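Cyclase (Uncultured organism, PDB 5IBZ) is a novel cyclase of the pfam04199 family. Local coordinates at the interface of chains A and B. Coordinates in Å, arbitrary orientation; residue numbers count along the deposited sequence, not the author numbering. Chains: chain A/B, Uncharacterized protein.

The interface of chains A and B. Residues chain A 76, 100-102; chain B 109, 118-119, 135, 313-314.
In this cyclase-family (pfam04199) protein, the start of strand 101-107 of chain A, with A:Ala100 just ahead of it, lies against B:Gln109, B:His119 and B:Val313, part of a two-fold symmetric interface that, if biological, may help position the acetylphosphate-pocket residue B:His119. It illustrates how one residue can be read through both backbone and side chain. The amide of B:Gln109 meets A:Asp102 as a two-pronged pair, its plane 15° from the carboxylate: OE1 takes the backbone N of A:Asp102 on an in-plane lone pair at 2.9 Å, while NE2 donates to carboxylate OD1, near the amide plane, at 3.0 Å. OE1 also meets a water that reaches the carbonyl O of A:Asp102. An alanine in place of B:Gln109 would probably leave the backbone N and OD1 of A:Asp102 without these mates and the carboxylate freer to turn. OD2 of A:Asp102 accepts the backbone N of B:Val313 at 3.0 Å from the syn side, 33° out of the carboxylate plane. With CG set between backbone N and carbonyl carbon (chi1 51°), A:Asp102 can span both partners, sliding antiparallel past B:Val313, whose CG2 packs on the carboxylate carbon. B:Val313 CG1 meets the selenomethionine methyl CE of A:Met76 tip to tip at 3.7 Å. At A:Ala100 the backbone is held twice: its N donates to B:His119 O, and its O receives imidazole ND1 at 2.7 Å, nearly along the C=O axis, though the bond is somewhat bent and the oxygen lies off the ring plane. A:Asp101 OD1 lies in plane at that ring's edge, its carboxylate nearly coplanar with it.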
HETATM    1  N   MSE A  76       2.727   0.656  11.463  1.00 10.71           N
HETATM    2  CA  MSE A  76       3.287   1.853  12.087  1.00 10.37           C
HETATM    3  C   MSE A  76       4.541   2.333  11.345  1.00 11.00           C
HETATM    4  O   MSE A  76       5.307   1.532  10.803  1.00 14.25           O
HETATM    5  CB  MSE A  76       3.649   1.589  13.557  1.00 11.54           C
HETATM    6  CG  MSE A  76       2.595   0.890  14.414  1.00 12.56           C
HETATM    7 SE   MSE A  76       1.053   1.992  14.905  1.00 30.67          SE
HETATM    8  CE  MSE A  76       1.946   3.331  15.939  1.00 22.68           C
ATOM      9  N   ALA A 100       4.202   8.802  17.633  1.00 12.72           N
ATOM     10  CA  ALA A 100       3.923   7.603  16.873  1.00 11.91           C
ATOM     11  C   ALA A 100       3.101   7.986  15.651  1.00 12.76           C
ATOM     12  O   ALA A 100       2.236   8.839  15.743  1.00 12.68           O
ATOM     13  CB  ALA A 100       3.185   6.590  17.744  1.00 11.56           C
ATOM     14  N   ASP A 101       3.381   7.348  14.520  1.00 11.15           N
ATOM     15  CA  ASP A 101       2.746   7.619  13.225  1.00 12.36           C
ATOM     16  C   ASP A 101       2.370   6.295  12.569  1.00 10.66           C
ATOM     17  O   ASP A 101       3.075   5.303  12.763  1.00 10.68           O
ATOM     18  CB  ASP A 101       3.696   8.359  12.260  1.00 13.62           C
ATOM     19  CG  ASP A 101       3.655   9.882  12.387  1.00 23.45           C
ATOM     20  OD1 ASP A 101       3.034  10.420  13.315  1.00 20.43           O
ATOM     21  OD2 ASP A 101       4.270  10.552  11.518  1.00 23.96           O
ATOM     22  N   ASP A 102       1.293   6.264  11.792  1.00 10.14           N
ATOM     23  CA  ASP A 102       0.926   5.017  11.133  1.00  9.88           C
ATOM     24  C   ASP A 102       0.270   5.202   9.773  1.00  9.59           C
ATOM     25  O   ASP A 102       0.027   6.331   9.316  1.00  9.57           O
ATOM     26  CB  ASP A 102       0.041   4.170  12.040  1.00  9.78           C
ATOM     27  CG  ASP A 102      -1.161   4.904  12.619  1.00 11.80           C
ATOM     28  OD1 ASP A 102      -1.389   6.109  12.340  1.00  9.70           O
ATOM     29  OD2 ASP A 102      -1.891   4.219  13.393  1.00  9.66           O
TER
ATOM     30  N   GLN B 109      -2.086  10.043   9.368  1.00  9.68           N
ATOM     31  CA  GLN B 109      -1.819  11.465   9.612  1.00 10.34           C
ATOM     32  C   GLN B 109      -1.634  12.216   8.296  1.00 10.46           C
ATOM     33  O   GLN B 109      -0.969  13.246   8.262  1.00 12.03           O
ATOM     34  CB  GLN B 109      -0.555  11.661  10.471  1.00 10.69           C
ATOM     35  CG  GLN B 109      -0.608  11.155  11.897  1.00 12.20           C
ATOM     36  CD  GLN B 109      -0.576   9.632  12.005  1.00 10.06           C
ATOM     37  OE1 GLN B 109       0.349   8.995  11.519  1.00 15.67           O
ATOM     38  NE2 GLN B 109      -1.610   9.054  12.603  1.00 12.85           N
ATOM     39  N   SER B 118      -2.371   8.416  21.825  1.00  8.80           N
ATOM     40  CA  SER B 118      -1.203   7.601  21.571  1.00  8.65           C
ATOM     41  C   SER B 118      -0.261   8.198  20.506  1.00 10.30           C
ATOM     42  O   SER B 118       0.790   7.635  20.223  1.00 10.33           O
ATOM     43  CB  SER B 118      -1.647   6.190  21.148  1.00 10.45           C
ATOM     44  OG  SER B 118      -2.649   6.231  20.129  1.00  9.89           O
ATOM     45  N   HIS B 119      -0.611   9.349  19.929  1.00  8.66           N
ATOM     46  CA  HIS B 119       0.201   9.970  18.878  1.00  8.63           C
ATOM     47  C   HIS B 119       1.406  10.752  19.402  1.00  8.59           C
ATOM     48  O   HIS B 119       2.401  10.898  18.696  1.00 10.98           O
ATOM     49  CB  HIS B 119      -0.675  10.898  18.037  1.00  8.25           C
ATOM     50  CG  HIS B 119       0.055  11.687  17.000  1.00 10.19           C
ATOM     51  ND1 HIS B 119       0.816  11.106  16.003  1.00 15.06           N
ATOM     52  CD2 HIS B 119       0.115  13.025  16.783  1.00 10.69           C
ATOM     53  CE1 HIS B 119       1.315  12.052  15.230  1.00 13.51           C
ATOM     54  NE2 HIS B 119       0.912  13.222  15.684  1.00 14.63           N
ATOM     55  N   ILE B 135       2.857   1.138  23.202  1.00  9.76           N
ATOM     56  CA  ILE B 135       2.591   1.584  21.844  1.00  9.26           C
ATOM     57  C   ILE B 135       3.611   0.907  20.932  1.00 10.67           C
ATOM     58  O   ILE B 135       4.796   1.265  20.924  1.00 10.11           O
ATOM     59  CB  ILE B 135       2.663   3.129  21.745  1.00  9.11           C
ATOM     60  CG1 ILE B 135       1.924   3.814  22.906  1.00 12.69           C
ATOM     61  CG2 ILE B 135       2.163   3.611  20.405  1.00 10.41           C
ATOM     62  CD1 ILE B 135       0.456   3.399  23.051  1.00 11.60           C
ATOM     63  N   VAL B 313      -3.060   5.307  15.900  1.00  8.10           N
ATOM     64  CA  VAL B 313      -2.728   6.487  16.688  1.00  7.95           C
ATOM     65  C   VAL B 313      -3.339   7.773  16.116  1.00  8.87           C
ATOM     66  O   VAL B 313      -2.997   8.894  16.516  1.00  8.65           O
ATOM     67  CB  VAL B 313      -1.190   6.635  16.850  1.00  8.31           C
ATOM     68  CG1 VAL B 313      -0.611   5.412  17.571  1.00  8.65           C
ATOM     69  CG2 VAL B 313      -0.495   6.829  15.523  1.00 10.95           C
ATOM     70  N   GLY B 314      -4.298   7.599  15.221  1.00 10.73           N
ATOM     71  CA  GLY B 314      -5.091   8.692  14.692  1.00 10.42           C
ATOM     72  C   GLY B 314      -5.980   8.142  13.604  1.00 10.00           C
ATOM     73  O   GLY B 314      -6.018   6.936  13.372  1.00  9.83           O
TER
HETATM   74  O   HOH W   1       1.586   8.849   9.263  1.00 27.66           O